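OR486 (Synthetic construct, PDB 4R80) is a de novo designed beta-sheet protein made to adopt the cystatin fold, with no assigned biological function. Local coordinates at residues 17-22 with 26-31. Residues are numbered along the deposited sequence; the frame is centred on the assembly and turned at random.
Sequences EKILEQ and SKVQVR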
loop_
_atom_site.group_PDB
_atom_site.type_symbol
_atom_site.label_atom_id
_atom_site.label_comp_id
_atom_site.label_asym_id
_atom_site.label_seq_id
_atom_site.Cartn_x
_atom_site.Cartn_y
_atom_site.Cartn_z
ATOM N N GLU A 17 -1.053 -6.677 -1.017
ATOM C CA GLU A 17 -0.507 -8.030 -1.014
ATOM C C GLU A 17 0.876 -8.021 -0.380
ATOM O O GLU A 17 1.258 -8.957 0.322
ATOM C CB GLU A 17 -0.447 -8.598 -2.434
ATOM C CG GLU A 17 0.110 -10.015 -2.521
ATOM C CD GLU A 17 -0.720 -11.027 -1.750
ATOM O OE1 GLU A 17 -1.962 -10.892 -1.723
ATOM O OE2 GLU A 17 -0.128 -11.960 -1.168
ATOM N N LYS A 18 1.629 -6.952 -0.639
ATOM C CA LYS A 18 2.933 -6.760 -0.023
ATOM C C LYS A 18 2.848 -6.673 1.499
ATOM O O LYS A 18 3.666 -7.246 2.212
ATOM C CB LYS A 18 3.614 -5.507 -0.580
ATOM C CG LYS A 18 4.951 -5.198 0.070
ATOM C CD LYS A 18 5.947 -6.318 -0.144
ATOM C CE LYS A 18 7.368 -5.828 0.043
ATOM N NZ LYS A 18 8.337 -6.955 0.096
ATOM N N ILE A 19 1.844 -5.950 1.993
ATOM C CA ILE A 19 1.653 -5.808 3.432
ATOM C C ILE A 19 1.149 -7.104 4.064
ATOM O O ILE A 19 1.558 -7.464 5.170
ATOM C CB ILE A 19 0.689 -4.647 3.759
ATOM C CG1 ILE A 19 1.199 -3.346 3.138
ATOM C CG2 ILE A 19 0.531 -4.484 5.260
ATOM C CD1 ILE A 19 2.627 -3.016 3.506
ATOM N N LEU A 20 0.272 -7.809 3.354
ATOM C CA LEU A 20 -0.268 -9.078 3.837
ATOM C C LEU A 20 0.821 -10.135 4.018
ATOM O O LEU A 20 0.783 -10.921 4.965
ATOM C CB LEU A 20 -1.347 -9.600 2.885
ATOM C CG LEU A 20 -2.702 -8.887 2.913
ATOM C CD1 LEU A 20 -3.553 -9.315 1.727
ATOM C CD2 LEU A 20 -3.431 -9.152 4.221
ATOM N N GLU A 21 1.786 -10.151 3.104
ATOM C CA GLU A 21 2.894 -11.100 3.171
ATOM C C GLU A 21 3.787 -10.847 4.382
ATOM O O GLU A 21 4.222 -11.783 5.052
ATOM C CB GLU A 21 3.716 -11.066 1.880
ATOM C CG GLU A 21 2.998 -11.667 0.682
ATOM C CD GLU A 21 3.777 -11.507 -0.609
ATOM O OE1 GLU A 21 4.773 -10.754 -0.614
ATOM O OE2 GLU A 21 3.390 -12.133 -1.618
ATOM N N GLN A 22 4.056 -9.574 4.656
ATOM C CA GLN A 22 4.898 -9.188 5.783
ATOM C C GLN A 22 4.137 -9.268 7.103
ATOM O O GLN A 22 4.738 -9.270 8.177
ATOM C CB GLN A 22 5.446 -7.774 5.579
ATOM C CG GLN A 22 6.393 -7.638 4.399
ATOM C CD GLN A 22 6.973 -6.242 4.278
ATOM O OE1 GLN A 22 6.509 -5.306 4.931
ATOM N NE2 GLN A 22 7.994 -6.095 3.442
ATOM N N SER A 26 -2.753 -10.789 10.124
ATOM C CA SER A 26 -3.212 -9.410 10.227
ATOM C C SER A 26 -4.308 -9.059 9.230
ATOM O O SER A 26 -4.327 -9.553 8.105
ATOM C CB SER A 26 -2.027 -8.456 10.053
ATOM O OG SER A 26 -2.468 -7.128 9.846
ATOM N N LYS A 27 -5.226 -8.197 9.667
ATOM C CA LYS A 27 -6.234 -7.617 8.788
ATOM C C LYS A 27 -5.797 -6.236 8.319
ATOM O O LYS A 27 -5.590 -5.332 9.127
ATOM C CB LYS A 27 -7.610 -7.564 9.460
ATOM C CG LYS A 27 -8.436 -8.850 9.326
ATOM C CD LYS A 27 -7.714 -10.085 9.831
ATOM C CE LYS A 27 -8.435 -11.350 9.404
ATOM N NZ LYS A 27 -7.763 -12.575 9.927
ATOM N N VAL A 28 -5.670 -6.079 7.007
ATOM C CA VAL A 28 -5.123 -4.861 6.426
ATOM C C VAL A 28 -6.190 -4.077 5.671
ATOM O O VAL A 28 -6.822 -4.599 4.754
ATOM C CB VAL A 28 -3.972 -5.179 5.459
ATOM C CG1 VAL A 28 -3.383 -3.897 4.911
ATOM C CG2 VAL A 28 -2.902 -6.006 6.157
ATOM N N GLN A 29 -6.386 -2.822 6.061
ATOM C CA GLN A 29 -7.326 -1.953 5.363
ATOM C C GLN A 29 -6.595 -0.811 4.661
ATOM O O GLN A 29 -5.630 -0.257 5.186
ATOM C CB GLN A 29 -8.386 -1.407 6.328
ATOM C CG GLN A 29 -7.867 -0.384 7.328
ATOM C CD GLN A 29 -8.944 0.572 7.805
ATOM O OE1 GLN A 29 -10.087 0.516 7.351
ATOM N NE2 GLN A 29 -8.582 1.459 8.725
ATOM N N VAL A 30 -7.058 -0.474 3.461
ATOM C CA VAL A 30 -6.490 0.630 2.698
ATOM C C VAL A 30 -7.334 1.879 2.902
ATOM O O VAL A 30 -8.544 1.860 2.680
ATOM C CB VAL A 30 -6.427 0.304 1.195
ATOM C CG1 VAL A 30 -5.847 1.477 0.421
ATOM C CG2 VAL A 30 -5.606 -0.953 0.959
ATOM N N ARG A 31 -6.694 2.966 3.319
ATOM C CA ARG A 31 -7.428 4.180 3.655
ATOM C C ARG A 31 -7.390 5.237 2.560
ATOM O O ARG A 31 -8.331 6.018 2.417
ATOM C CB ARG A 31 -6.921 4.774 4.969
ATOM C CG ARG A 31 -7.185 3.901 6.180
ATOM C CD ARG A 31 -6.928 4.665 7.465
ATOM N NE ARG A 31 -7.793 5.836 7.592
ATOM C CZ ARG A 31 -9.017 5.809 8.109
ATOM N NH1 ARG A 31 -9.530 4.667 8.549
ATOM N NH2 ARG A 31 -9.733 6.923 8.185
#
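V28 meets I19 with both methyls and L20 with CG2, and in this designed cystatin fold the meeting joins the last turn of helix 4-22 to the early part of strand 28-36, an outermost strand of the antiparallel sheet over which the helix lies. It illustrates how a helix and the strand that follows it can pack through apolar side chains. V28 CG2 does most of the touching: it sits 3.7 Å from L20 CD2 and 3.9 Å from I19 CG2, touching methyls of two successive helical residues. The I19 side chain crosses V28 at about a right angle. With CG1 of I19 beside its backbone N (chi1 -56°), CG2 is the branch turned to the strand, and it also meets V28 CG1 at 4.0 Å, spanning both valine methyls. L20 approaches differently, slanting across V28; its CB starts off to one side, and chi2 of 168° sends CD1 anti to CA and away, while CD2 turns in toward the CG2 methyl of V28. V28 also touches L44 on the neighbouring strand 39-48. Two residues earlier in the chain than V28, the same L20 CD2 rests 4.0 Å from S26 O.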